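Local coordinates for Lmo0135 protein (PDB 5ISU), which probably serves as the extracellular substrate-binding component of an ABC transporter, with peptides as its likely cargo, at residues Leu20-Thr25 with Val489-Asp494; Val209-Thr214 with Arg493-Leu498; Glu265-Leu270 with Lys341-Tyr346; Ser334-Ser339 with Ile367-Asp372. One frame throughout, in Å; residues are numbered along the deposited sequence.

Interaction 1: residues Leu20-Thr25 with Val489-Asp494; sequences LIIGVT and VTMFRD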
loop_
_atom_site.group_PDB
_atom_site.type_symbol
_atom_site.label_atom_id
_atom_site.label_comp_id
_atom_site.label_asym_id
_atom_site.label_seq_id
_atom_site.Cartn_x
_atom_site.Cartn_y
_atom_site.Cartn_z
ATOM N N LEU A 20 -10.879 10.543 -21.198
ATOM C CA LEU A 20 -9.560 10.319 -20.611
ATOM C C LEU A 20 -9.289 8.833 -20.713
ATOM O O LEU A 20 -10.135 8.023 -20.343
ATOM C CB LEU A 20 -9.498 10.726 -19.145
ATOM C CG LEU A 20 -8.148 10.504 -18.435
ATOM C CD1 LEU A 20 -7.087 11.436 -18.978
ATOM C CD2 LEU A 20 -8.288 10.722 -16.942
ATOM N N ILE A 21 -8.112 8.491 -21.226
ATOM C CA ILE A 21 -7.675 7.114 -21.387
ATOM C C ILE A 21 -6.535 6.914 -20.408
ATOM O O ILE A 21 -5.548 7.646 -20.464
ATOM C CB ILE A 21 -7.125 6.869 -22.798
ATOM C CG1 ILE A 21 -8.139 7.294 -23.854
ATOM C CG2 ILE A 21 -6.779 5.404 -22.976
ATOM C CD1 ILE A 21 -9.341 6.390 -23.918
ATOM N N ILE A 22 -6.671 5.935 -19.515
ATOM C CA ILE A 22 -5.650 5.659 -18.503
ATOM C C ILE A 22 -5.016 4.299 -18.746
ATOM O O ILE A 22 -5.710 3.300 -18.904
ATOM C CB ILE A 22 -6.258 5.677 -17.099
ATOM C CG1 ILE A 22 -7.122 6.924 -16.906
ATOM C CG2 ILE A 22 -5.158 5.559 -16.034
ATOM C CD1 ILE A 22 -7.726 7.031 -15.523
ATOM N N GLY A 23 -3.694 4.262 -18.759
ATOM C CA GLY A 23 -2.972 3.016 -19.035
ATOM C C GLY A 23 -2.729 2.232 -17.763
ATOM O O GLY A 23 -2.269 2.798 -16.777
ATOM N N VAL A 24 -3.115 0.958 -17.767
ATOM C CA VAL A 24 -2.849 0.055 -16.642
ATOM C C VAL A 24 -2.132 -1.166 -17.225
ATOM O O VAL A 24 -2.166 -1.394 -18.444
ATOM C CB VAL A 24 -4.115 -0.332 -15.872
ATOM C CG1 VAL A 24 -4.732 0.900 -15.252
ATOM C CG2 VAL A 24 -5.121 -1.035 -16.765
ATOM N N THR A 25 -1.507 -1.958 -16.366
ATOM C CA THR A 25 -0.680 -3.072 -16.825
ATOM C C THR A 25 -1.335 -4.451 -16.971
ATOM O O THR A 25 -0.869 -5.253 -17.788
ATOM C CB THR A 25 0.563 -3.219 -15.927
ATOM O OG1 THR A 25 0.154 -3.477 -14.580
ATOM C CG2 THR A 25 1.417 -1.947 -15.989
ATOM N N VAL A 489 -0.807 3.959 -5.003
ATOM C CA VAL A 489 -1.559 2.898 -5.684
ATOM C C VAL A 489 -2.482 3.278 -6.861
ATOM O O VAL A 489 -2.275 2.815 -7.976
ATOM C CB VAL A 489 -2.420 2.047 -4.687
ATOM C CG1 VAL A 489 -3.040 0.841 -5.390
ATOM C CG2 VAL A 489 -1.590 1.564 -3.497
ATOM N N THR A 490 -3.505 4.080 -6.595
ATOM C CA THR A 490 -4.549 4.390 -7.574
ATOM C C THR A 490 -4.313 5.552 -8.502
ATOM O O THR A 490 -5.219 5.920 -9.239
ATOM C CB THR A 490 -5.849 4.711 -6.837
ATOM O OG1 THR A 490 -5.733 5.993 -6.198
ATOM C CG2 THR A 490 -6.150 3.618 -5.788
ATOM N N MET A 491 -3.112 6.121 -8.462
ATOM C CA MET A 491 -2.715 7.299 -9.260
ATOM C C MET A 491 -3.342 8.542 -8.693
ATOM O O MET A 491 -2.632 9.395 -8.198
ATOM C CB MET A 491 -3.008 7.186 -10.760
ATOM C CG MET A 491 -2.367 5.993 -11.428
ATOM S SD MET A 491 -2.801 5.984 -13.173
ATOM C CE MET A 491 -2.169 4.393 -13.664
ATOM N N PHE A 492 -4.660 8.657 -8.766
ATOM C CA PHE A 492 -5.337 9.821 -8.223
ATOM C C PHE A 492 -6.421 9.416 -7.243
ATOM O O PHE A 492 -6.936 8.281 -7.286
ATOM C CB PHE A 492 -5.965 10.668 -9.318
ATOM C CG PHE A 492 -4.978 11.434 -10.151
ATOM C CD1 PHE A 492 -4.390 12.586 -9.656
ATOM C CD2 PHE A 492 -4.698 11.055 -11.445
ATOM C CE1 PHE A 492 -3.504 13.324 -10.418
ATOM C CE2 PHE A 492 -3.822 11.792 -12.219
ATOM C CZ PHE A 492 -3.214 12.924 -11.698
ATOM N N ARG A 493 -6.769 10.376 -6.388
ATOM C CA ARG A 493 -7.780 10.206 -5.362
ATOM C C ARG A 493 -9.134 10.336 -5.990
ATOM O O ARG A 493 -10.032 9.512 -5.726
ATOM C CB ARG A 493 -7.611 11.288 -4.291
ATOM C CG ARG A 493 -8.557 11.223 -3.084
ATOM C CD ARG A 493 -8.375 12.445 -2.174
ATOM N NE ARG A 493 -8.526 13.679 -2.950
ATOM C CZ ARG A 493 -9.680 14.245 -3.290
ATOM N NH1 ARG A 493 -10.829 13.743 -2.894
ATOM N NH2 ARG A 493 -9.679 15.326 -4.048
ATOM N N ASP A 494 -9.274 11.349 -6.851
ATOM C CA ASP A 494 -10.544 11.647 -7.461
ATOM C C ASP A 494 -10.374 12.228 -8.877
ATOM O O ASP A 494 -10.031 13.399 -9.061
ATOM C CB ASP A 494 -11.301 12.630 -6.558
ATOM C CG ASP A 494 -12.762 12.829 -6.972
ATOM O OD1 ASP A 494 -13.167 12.390 -8.071
ATOM O OD2 ASP A 494 -13.522 13.432 -6.181
#
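Met491 lays its thioether against Ile22 and Gly23, where the first strand of the chain meets a segment close to the C terminus. The fold is that of a family 5 bacterial solute-binding protein. Strand 19-24 is an outermost strand of a four-stranded mixed sheet, and Met491 belongs to the small hairpin formed by 486-487 and 491-492. The two side chains run past each other in opposite directions. The methyl CG2 of Ile22 comes to 3.7 Å from Met491 SD, and the terminal methyl CE of Met491 goes further, to 3.5 Å from the carbonyl O of Gly23. No hydrogen bond joins the segments, so the buried junction rests on van der Waals contact with a sulfur and its methyl. Ile22 meets it through CG2 because that branch stands anti to the backbone N while CG1 lies beside it (chi1 -48°). Met491 is extended beyond CG, which carries CE as far as the Gly23 peptide.

Leu231 packs against Ile22 and Phe492, and Ser233 and Leu472 against Met491, so strands 231-233 and 462-475 border the same apolar patch. Met491 is itself the middle residue of a classic gamma turn: its phi is positive (75°), and Phe492 N forms a weak bond of 2.8 Å with Thr490 O. The Thr490 side chain bridges the same turn. Its hydroxyl also bonds to Gln487 NE2, and OG1 reaches Phe492 O at 2.8 Å from above the carbonyl plane, 55° out of it.

Interaction 2: residues Val209-Thr214 with Arg493-Leu498; sequences VTFRIT and RDLSKL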
loop_
_atom_site.group_PDB
_atom_site.type_symbol
_atom_site.label_atom_id
_atom_site.label_comp_id
_atom_site.label_asym_id
_atom_site.label_seq_id
_atom_site.Cartn_x
_atom_site.Cartn_y
_atom_site.Cartn_z
ATOM N N VAL A 209 -14.165 7.779 -19.104
ATOM C CA VAL A 209 -12.851 7.329 -18.653
ATOM C C VAL A 209 -12.708 5.880 -19.054
ATOM O O VAL A 209 -13.583 5.066 -18.779
ATOM C CB VAL A 209 -12.654 7.481 -17.140
ATOM C CG1 VAL A 209 -11.333 6.861 -16.700
ATOM C CG2 VAL A 209 -12.682 8.946 -16.737
ATOM N N THR A 210 -11.604 5.568 -19.723
ATOM C CA THR A 210 -11.341 4.225 -20.182
ATOM C C THR A 210 -10.027 3.797 -19.586
ATOM O O THR A 210 -9.067 4.566 -19.607
ATOM C CB THR A 210 -11.211 4.178 -21.720
ATOM O OG1 THR A 210 -12.407 4.674 -22.320
ATOM C CG2 THR A 210 -10.950 2.744 -22.227
ATOM N N PHE A 211 -9.995 2.598 -19.008
ATOM C CA PHE A 211 -8.750 2.035 -18.484
ATOM C C PHE A 211 -8.259 1.083 -19.550
ATOM O O PHE A 211 -8.890 0.054 -19.784
ATOM C CB PHE A 211 -8.956 1.310 -17.154
ATOM C CG PHE A 211 -9.209 2.243 -16.004
ATOM C CD1 PHE A 211 -8.147 2.752 -15.263
ATOM C CD2 PHE A 211 -10.494 2.634 -15.678
ATOM C CE1 PHE A 211 -8.362 3.616 -14.207
ATOM C CE2 PHE A 211 -10.722 3.518 -14.630
ATOM C CZ PHE A 211 -9.660 3.995 -13.886
ATOM N N ARG A 212 -7.153 1.458 -20.202
ATOM C CA ARG A 212 -6.542 0.678 -21.297
ATOM C C ARG A 212 -5.453 -0.272 -20.800
ATOM O O ARG A 212 -4.453 0.158 -20.248
ATOM C CB ARG A 212 -5.959 1.649 -22.333
ATOM C CG ARG A 212 -5.144 1.047 -23.467
ATOM C CD ARG A 212 -5.921 0.056 -24.308
ATOM N NE ARG A 212 -7.049 0.655 -25.023
ATOM C CZ ARG A 212 -7.870 -0.028 -25.826
ATOM N NH1 ARG A 212 -7.699 -1.340 -26.027
ATOM N NH2 ARG A 212 -8.878 0.599 -26.431
ATOM N N ILE A 213 -5.627 -1.556 -21.069
ATOM C CA ILE A 213 -4.702 -2.586 -20.612
ATOM C C ILE A 213 -3.538 -2.831 -21.586
ATOM O O ILE A 213 -3.729 -3.464 -22.600
ATOM C CB ILE A 213 -5.473 -3.914 -20.391
ATOM C CG1 ILE A 213 -6.643 -3.692 -19.427
ATOM C CG2 ILE A 213 -4.537 -4.999 -19.867
ATOM C CD1 ILE A 213 -7.517 -4.908 -19.211
ATOM N N THR A 214 -2.341 -2.329 -21.266
ATOM C CA THR A 214 -1.144 -2.545 -22.104
ATOM C C THR A 214 0.057 -2.842 -21.195
ATOM O O THR A 214 0.523 -1.973 -20.433
ATOM C CB THR A 214 -0.823 -1.361 -23.059
ATOM O OG1 THR A 214 -1.999 -0.986 -23.793
ATOM C CG2 THR A 214 0.304 -1.744 -24.075
ATOM N N ARG A 493 -6.769 10.376 -6.388
ATOM C CA ARG A 493 -7.780 10.206 -5.362
ATOM C C ARG A 493 -9.134 10.336 -5.990
ATOM O O ARG A 493 -10.032 9.512 -5.726
ATOM C CB ARG A 493 -7.611 11.288 -4.291
ATOM C CG ARG A 493 -8.557 11.223 -3.084
ATOM C CD ARG A 493 -8.375 12.445 -2.174
ATOM N NE ARG A 493 -8.526 13.679 -2.950
ATOM C CZ ARG A 493 -9.680 14.245 -3.290
ATOM N NH1 ARG A 493 -10.829 13.743 -2.894
ATOM N NH2 ARG A 493 -9.679 15.326 -4.048
ATOM N N ASP A 494 -9.274 11.349 -6.851
ATOM C CA ASP A 494 -10.544 11.647 -7.461
ATOM C C ASP A 494 -10.374 12.228 -8.877
ATOM O O ASP A 494 -10.031 13.399 -9.061
ATOM C CB ASP A 494 -11.301 12.630 -6.558
ATOM C CG ASP A 494 -12.762 12.829 -6.972
ATOM O OD1 ASP A 494 -13.167 12.390 -8.071
ATOM O OD2 ASP A 494 -13.522 13.432 -6.181
ATOM N N LEU A 495 -10.676 11.390 -9.860
ATOM C CA LEU A 495 -10.568 11.735 -11.267
ATOM C C LEU A 495 -11.601 12.755 -11.761
ATOM O O LEU A 495 -11.448 13.274 -12.862
ATOM C CB LEU A 495 -10.686 10.455 -12.112
ATOM C CG LEU A 495 -9.569 9.410 -11.999
ATOM C CD1 LEU A 495 -9.967 8.093 -12.642
ATOM C CD2 LEU A 495 -8.309 9.939 -12.647
ATOM N N SER A 496 -12.653 13.010 -10.972
ATOM C CA SER A 496 -13.703 13.963 -11.355
ATOM C C SER A 496 -13.194 15.400 -11.373
ATOM O O SER A 496 -13.861 16.279 -11.943
ATOM C CB SER A 496 -14.912 13.876 -10.404
ATOM O OG SER A 496 -14.572 14.318 -9.102
ATOM N N LYS A 497 -12.038 15.638 -10.735
ATOM C CA LYS A 497 -11.388 16.958 -10.734
ATOM C C LYS A 497 -10.534 17.239 -11.986
ATOM O O LYS A 497 -10.172 18.405 -12.241
ATOM C CB LYS A 497 -10.532 17.148 -9.481
ATOM C CG LYS A 497 -11.274 16.905 -8.161
ATOM C CD LYS A 497 -12.599 17.651 -8.064
ATOM C CE LYS A 497 -13.320 17.294 -6.769
ATOM N NZ LYS A 497 -14.687 17.876 -6.755
ATOM N N LEU A 498 -10.199 16.208 -12.764
ATOM C CA LEU A 498 -9.396 16.436 -13.991
ATOM C C LEU A 498 -10.275 17.055 -15.063
ATOM O O LEU A 498 -11.485 16.845 -15.074
ATOM C CB LEU A 498 -8.766 15.139 -14.515
ATOM C CG LEU A 498 -7.760 14.434 -13.596
ATOM C CD1 LEU A 498 -7.264 13.157 -14.250
ATOM C CD2 LEU A 498 -6.590 15.343 -13.252
#
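Leu495 points a single methyl, CD1, at Val209 and Phe211, and everything that passes directly between the two segments is apolar. CD1 lies 4.5 Å from CG1 of Val209 and 4.3 Å from CZ of Phe211, meeting the Phe211 ring obliquely. These are loose contacts. Leu495 holds CD1 forward with its outer bond nearly extended (chi2 168°). The end of the Phe211 ring, CZ, does the touching, though its CB is set to the side. The surrounding apolar packing comes from Ile22 of the neighbouring strand, which touches all three side chains, and from helix 39-48, whose Ala47 packs on Leu495 and whose Thr43 and Ile44 pack on Phe211.

Hydrogen bonds shape the segment that presents Leu495. Asp494 begins an Asx turn leading into the 3-10 segment 495-497: its OD1 accepts from Ser496 N at 3.0 Å, with an N-H...O angle of 155°, and from Ser496 OG at 2.6 Å. Both donors come from the same face of the carboxylate, above its plane. The other oxygen, OD2, bonds to Tyr199 OH, so both ends of the acid are engaged. Further along, Leu498 N reaches Leu495 O at 3.2 Å.

Charged groups lie at the margin. Lys497 NZ forms a salt bridge with Asp201 OD2, while the guanidinium of Arg493 carries Asp494 CB over one face near its rim and makes a cation-pi contact with Trp54.

Interaction 3: residues Glu265-Leu270 with Lys341-Tyr346; sequences ENQPAL and KLTVYY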
loop_
_atom_site.group_PDB
_atom_site.type_symbol
_atom_site.label_atom_id
_atom_site.label_comp_id
_atom_site.label_asym_id
_atom_site.label_seq_id
_atom_site.Cartn_x
_atom_site.Cartn_y
_atom_site.Cartn_z
ATOM N N GLU A 265 16.877 -14.953 9.860
ATOM C CA GLU A 265 17.394 -15.550 11.090
ATOM C C GLU A 265 17.256 -17.083 11.183
ATOM O O GLU A 265 17.703 -17.670 12.160
ATOM C CB GLU A 265 16.818 -14.857 12.323
ATOM C CG GLU A 265 17.188 -13.384 12.352
ATOM C CD GLU A 265 16.796 -12.670 13.636
ATOM O OE1 GLU A 265 16.710 -13.320 14.698
ATOM O OE2 GLU A 265 16.626 -11.428 13.585
ATOM N N ASN A 266 16.624 -17.723 10.194
ATOM C CA ASN A 266 16.585 -19.198 10.165
ATOM C C ASN A 266 17.987 -19.742 9.803
ATOM O O ASN A 266 18.296 -20.898 10.098
ATOM C CB ASN A 266 15.514 -19.746 9.213
ATOM C CG ASN A 266 14.098 -19.570 9.750
ATOM O OD1 ASN A 266 13.892 -19.296 10.942
ATOM N ND2 ASN A 266 13.109 -19.763 8.876
ATOM N N GLN A 267 18.819 -18.913 9.154
ATOM C CA GLN A 267 20.204 -19.293 8.876
ATOM C C GLN A 267 20.951 -18.986 10.169
ATOM O O GLN A 267 20.913 -17.859 10.636
ATOM C CB GLN A 267 20.820 -18.517 7.699
ATOM C CG GLN A 267 20.238 -18.883 6.338
ATOM C CD GLN A 267 21.147 -18.490 5.177
ATOM O OE1 GLN A 267 22.102 -17.732 5.347
ATOM N NE2 GLN A 267 20.856 -19.019 3.992
ATOM N N PRO A 268 21.606 -19.995 10.774
ATOM C CA PRO A 268 22.289 -19.752 12.055
ATOM C C PRO A 268 23.183 -18.496 12.114
ATOM O O PRO A 268 23.101 -17.746 13.079
ATOM C CB PRO A 268 23.120 -21.020 12.256
ATOM C CG PRO A 268 22.393 -22.077 11.502
ATOM C CD PRO A 268 21.718 -21.401 10.342
ATOM N N ALA A 269 23.996 -18.259 11.088
ATOM C CA ALA A 269 24.919 -17.112 11.096
ATOM C C ALA A 269 24.250 -15.738 11.307
ATOM O O ALA A 269 24.787 -14.897 12.025
ATOM C CB ALA A 269 25.761 -17.098 9.826
ATOM N N LEU A 270 23.078 -15.528 10.706
ATOM C CA LEU A 270 22.344 -14.258 10.833
ATOM C C LEU A 270 21.623 -14.029 12.181
ATOM O O LEU A 270 20.965 -12.989 12.363
ATOM C CB LEU A 270 21.361 -14.113 9.679
ATOM C CG LEU A 270 22.083 -14.024 8.337
ATOM C CD1 LEU A 270 21.093 -14.263 7.218
ATOM C CD2 LEU A 270 22.812 -12.686 8.182
ATOM N N LYS A 341 29.445 -18.710 2.287
ATOM C CA LYS A 341 28.896 -17.751 1.337
ATOM C C LYS A 341 27.423 -17.481 1.626
ATOM O O LYS A 341 26.690 -18.387 2.022
ATOM C CB LYS A 341 29.094 -18.310 -0.079
ATOM C CG LYS A 341 30.571 -18.542 -0.417
ATOM C CD LYS A 341 30.806 -19.515 -1.565
ATOM C CE LYS A 341 30.393 -18.971 -2.918
ATOM N NZ LYS A 341 30.626 -19.978 -3.994
ATOM N N LEU A 342 27.006 -16.227 1.442
ATOM C CA LEU A 342 25.623 -15.818 1.691
ATOM C C LEU A 342 24.880 -15.616 0.393
ATOM O O LEU A 342 25.486 -15.311 -0.633
ATOM C CB LEU A 342 25.569 -14.532 2.514
ATOM C CG LEU A 342 26.144 -14.596 3.929
ATOM C CD1 LEU A 342 26.007 -13.234 4.598
ATOM C CD2 LEU A 342 25.452 -15.680 4.758
ATOM N N THR A 343 23.561 -15.776 0.453
ATOM C CA THR A 343 22.704 -15.643 -0.711
ATOM C C THR A 343 21.724 -14.473 -0.591
ATOM O O THR A 343 21.137 -14.239 0.477
ATOM C CB THR A 343 21.897 -16.941 -0.950
ATOM O OG1 THR A 343 21.170 -17.296 0.239
ATOM C CG2 THR A 343 22.826 -18.094 -1.323
ATOM N N VAL A 344 21.576 -13.721 -1.682
ATOM C CA VAL A 344 20.592 -12.638 -1.744
ATOM C C VAL A 344 19.561 -13.042 -2.791
ATOM O O VAL A 344 19.892 -13.256 -3.955
ATOM C CB VAL A 344 21.199 -11.256 -2.039
ATOM C CG1 VAL A 344 22.086 -11.267 -3.286
ATOM C CG2 VAL A 344 20.093 -10.207 -2.156
ATOM N N TYR A 345 18.320 -13.214 -2.352
ATOM C CA TYR A 345 17.229 -13.614 -3.241
ATOM C C TYR A 345 16.386 -12.396 -3.564
ATOM O O TYR A 345 16.011 -11.652 -2.679
ATOM C CB TYR A 345 16.365 -14.722 -2.602
ATOM C CG TYR A 345 16.880 -16.147 -2.784
ATOM C CD1 TYR A 345 18.000 -16.613 -2.090
ATOM C CD2 TYR A 345 16.205 -17.045 -3.618
ATOM C CE1 TYR A 345 18.457 -17.921 -2.253
ATOM C CE2 TYR A 345 16.655 -18.352 -3.789
ATOM C CZ TYR A 345 17.776 -18.788 -3.109
ATOM O OH TYR A 345 18.200 -20.095 -3.277
ATOM N N TYR A 346 16.077 -12.220 -4.841
ATOM C CA TYR A 346 15.294 -11.084 -5.296
ATOM C C TYR A 346 14.555 -11.442 -6.592
ATOM O O TYR A 346 14.705 -12.553 -7.117
ATOM C CB TYR A 346 16.221 -9.869 -5.472
ATOM C CG TYR A 346 17.341 -10.070 -6.465
ATOM C CD1 TYR A 346 18.522 -10.715 -6.098
ATOM C CD2 TYR A 346 17.233 -9.589 -7.765
ATOM C CE1 TYR A 346 19.549 -10.907 -7.008
ATOM C CE2 TYR A 346 18.250 -9.771 -8.687
ATOM C CZ TYR A 346 19.407 -10.428 -8.309
ATOM O OH TYR A 346 20.405 -10.604 -9.226
HETATM O O HOH W 1 22.805 -19.270 2.007
#
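Gln267 opens a tight turn opposite Leu342 and Thr343, which lie on the extended strand 341-347. The turn is closed by a weak bond of 3.2 Å from Leu270 N to Gln267 O. The contact joins this turn, which leads from strand 248-263 toward helix 273-281, to a strand of the large mixed sheet. No backbone pairing links the two segments, which meet through side chains and one water.

The Gln267 chain is extended beyond CG and brings its amide to the strand, crossing Thr343 at about a right angle. Its oxygen OE1 lies 4.0 Å from the methyl CD2 of Leu342, a packing contact. Its nitrogen NE2 is 4.1 Å from Thr343 OG1, too far for a direct bond, and a water set to one side of the line between them bridges the two: NE2 donates to it at 2.8 Å, and the water donates to Thr343 OG1 at 3.1 Å. OG1 also lies in plane at the edge of the Tyr345 ring.

The loop before strand 395-400 provides the remaining partners. Ser394 OG is also the partner of Thr343 N, and Thr343 OG1 bonds to Asp392 O. NE2 has two acceptors, Ala391 O and the water, enough to use both of its hydrogens, and OE1 accepts from Ser394 OG; this network fixes which end of the amide is oxygen and which nitrogen.

Interaction 4: residues Ser334-Ser339 with Ile367-Asp372; sequences SGFDTS and IGVTLD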
loop_
_atom_site.group_PDB
_atom_site.type_symbol
_atom_site.label_atom_id
_atom_site.label_comp_id
_atom_site.label_asym_id
_atom_site.label_seq_id
_atom_site.Cartn_x
_atom_site.Cartn_y
_atom_site.Cartn_z
ATOM N N SER A 334 31.665 -11.279 15.281
ATOM C CA SER A 334 30.560 -12.173 14.961
ATOM C C SER A 334 30.898 -13.654 15.147
ATOM O O SER A 334 30.132 -14.406 15.761
ATOM C CB SER A 334 30.133 -11.950 13.511
ATOM O OG SER A 334 29.113 -12.848 13.130
ATOM N N GLY A 335 32.061 -14.044 14.626
ATOM C CA GLY A 335 32.510 -15.431 14.639
ATOM C C GLY A 335 32.085 -16.106 13.343
ATOM O O GLY A 335 32.188 -17.321 13.197
ATOM N N PHE A 336 31.594 -15.301 12.406
ATOM C CA PHE A 336 31.164 -15.792 11.108
ATOM C C PHE A 336 32.398 -16.217 10.317
ATOM O O PHE A 336 33.353 -15.445 10.181
ATOM C CB PHE A 336 30.386 -14.681 10.373
ATOM C CG PHE A 336 30.035 -15.008 8.944
ATOM C CD1 PHE A 336 29.004 -15.894 8.651
ATOM C CD2 PHE A 336 30.711 -14.397 7.889
ATOM C CE1 PHE A 336 28.672 -16.187 7.336
ATOM C CE2 PHE A 336 30.380 -14.682 6.573
ATOM C CZ PHE A 336 29.358 -15.580 6.297
ATOM N N ASP A 337 32.405 -17.455 9.836
ATOM C CA ASP A 337 33.524 -17.913 9.035
ATOM C C ASP A 337 33.326 -17.466 7.610
ATOM O O ASP A 337 32.502 -18.021 6.880
ATOM C CB ASP A 337 33.715 -19.424 9.125
ATOM C CG ASP A 337 34.343 -19.848 10.438
ATOM O OD1 ASP A 337 34.289 -19.059 11.412
ATOM O OD2 ASP A 337 34.901 -20.967 10.498
ATOM N N THR A 338 34.086 -16.436 7.240
ATOM C CA THR A 338 34.056 -15.867 5.891
ATOM C C THR A 338 34.148 -16.924 4.775
ATOM O O THR A 338 33.796 -16.645 3.629
ATOM C CB THR A 338 35.158 -14.803 5.715
ATOM O OG1 THR A 338 35.238 -14.426 4.339
ATOM C CG2 THR A 338 36.521 -15.329 6.162
ATOM N N SER A 339 34.636 -18.120 5.122
ATOM C CA SER A 339 34.695 -19.261 4.194
ATOM C C SER A 339 33.318 -19.537 3.592
ATOM O O SER A 339 33.206 -19.914 2.423
ATOM C CB SER A 339 35.139 -20.527 4.939
ATOM O OG SER A 339 36.360 -20.328 5.614
ATOM N N ILE A 367 34.117 -5.966 2.987
ATOM C CA ILE A 367 34.239 -6.269 4.432
ATOM C C ILE A 367 34.558 -7.758 4.675
ATOM O O ILE A 367 34.356 -8.264 5.775
ATOM C CB ILE A 367 33.006 -5.821 5.285
ATOM C CG1 ILE A 367 31.733 -6.610 4.939
ATOM C CG2 ILE A 367 32.778 -4.329 5.128
ATOM C CD1 ILE A 367 30.628 -6.468 5.974
ATOM N N GLY A 368 35.053 -8.442 3.644
ATOM C CA GLY A 368 35.435 -9.852 3.741
ATOM C C GLY A 368 34.305 -10.868 3.705
ATOM O O GLY A 368 34.519 -12.031 4.070
ATOM N N VAL A 369 33.114 -10.452 3.260
ATOM C CA VAL A 369 31.941 -11.351 3.186
ATOM C C VAL A 369 31.576 -11.617 1.723
ATOM O O VAL A 369 31.431 -10.678 0.952
ATOM C CB VAL A 369 30.711 -10.744 3.920
ATOM C CG1 VAL A 369 29.475 -11.633 3.761
ATOM C CG2 VAL A 369 31.025 -10.509 5.392
ATOM N N THR A 370 31.419 -12.892 1.355
ATOM C CA THR A 370 31.073 -13.278 -0.021
ATOM C C THR A 370 29.559 -13.435 -0.160
ATOM O O THR A 370 28.943 -14.214 0.576
ATOM C CB THR A 370 31.754 -14.602 -0.431
ATOM O OG1 THR A 370 33.163 -14.509 -0.203
ATOM C CG2 THR A 370 31.499 -14.923 -1.909
ATOM N N LEU A 371 28.971 -12.702 -1.105
ATOM C CA LEU A 371 27.531 -12.746 -1.349
ATOM C C LEU A 371 27.265 -13.264 -2.755
ATOM O O LEU A 371 27.848 -12.769 -3.715
ATOM C CB LEU A 371 26.928 -11.344 -1.206
ATOM C CG LEU A 371 25.400 -11.222 -1.291
ATOM C CD1 LEU A 371 24.767 -11.817 -0.051
ATOM C CD2 LEU A 371 24.956 -9.771 -1.453
ATOM N N ASP A 372 26.381 -14.255 -2.865
ATOM C CA ASP A 372 25.998 -14.852 -4.146
ATOM C C ASP A 372 24.627 -14.343 -4.538
ATOM O O ASP A 372 23.688 -14.462 -3.756
ATOM C CB ASP A 372 25.897 -16.379 -4.026
ATOM C CG ASP A 372 27.239 -17.057 -3.801
ATOM O OD1 ASP A 372 28.257 -16.636 -4.405
ATOM O OD2 ASP A 372 27.257 -18.058 -3.055
#
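Phe336 and Val369 pack together on the inner side of this contact, while Thr338 and Gly368 are joined by a hydrogen bond at its solvent edge. On the packed side CE2 of Phe336 approaches CG1 of Val369 to 4.2 Å, an ordinary van der Waals contact with the methyl oblique to the ring. Val369 is buried there by Leu342, Tyr364 and Val331, and Phe336 leans also on Ala269.

The outer side is polar, and both Thr338 and Gly368 are exposed. Thr338 OG1 donates to Gly368 O, nearly along the C=O axis (C=O...donor angle 167°). The modelled length of 2.5 Å between OG1 and that oxygen is doubtful and probably in part a matter of the model. A chi1 of 171° swings OG1 anti to the backbone N and out toward the carbonyl. Close by, Thr338 O and Thr370 OG1 remain 4.4 Å apart, too far for a bond.

Both segments follow helices. Gly335 leaves helix 324-334 with positive phi. Gly368, also at positive phi (78°), is the C-prime residue of a Schellman motif ending helix 351-365, in which Val369 N bonds to Tyr364 O and Gly368 N to Lys365 O. The helix then hands over to strand 370-376, which runs parallel to and beside strand 341-347, a beta-alpha-beta unit. The threonine thus provides a proton for a carbonyl just past a helix C terminus, where the dipole probably makes oxygens good acceptors, and so ties the entrance of the unit to its helix-strand junction.

From the N terminus, 20-25 closes the longest loop, reaching 489-494 in interaction 1. Interaction 2 starts later, at 209-214, but returns to the same C-terminal region: the two share Arg493 and Asp494, and strands 19-24 and 208-213 are neighbours in one sheet, with Ile22 N and Thr210 O paired at 2.8 Å. Interactions 3 and 4 fall within both of these loops, on the opposite side of the chain's centre. Their segments alternate along the chain, so their loops cross. Interactions 1 and 2 thus tie the C-terminal segment to the four-stranded sheet, whereas 3 and 4 tie turns to the paired parallel strands 341-347 and 370-376.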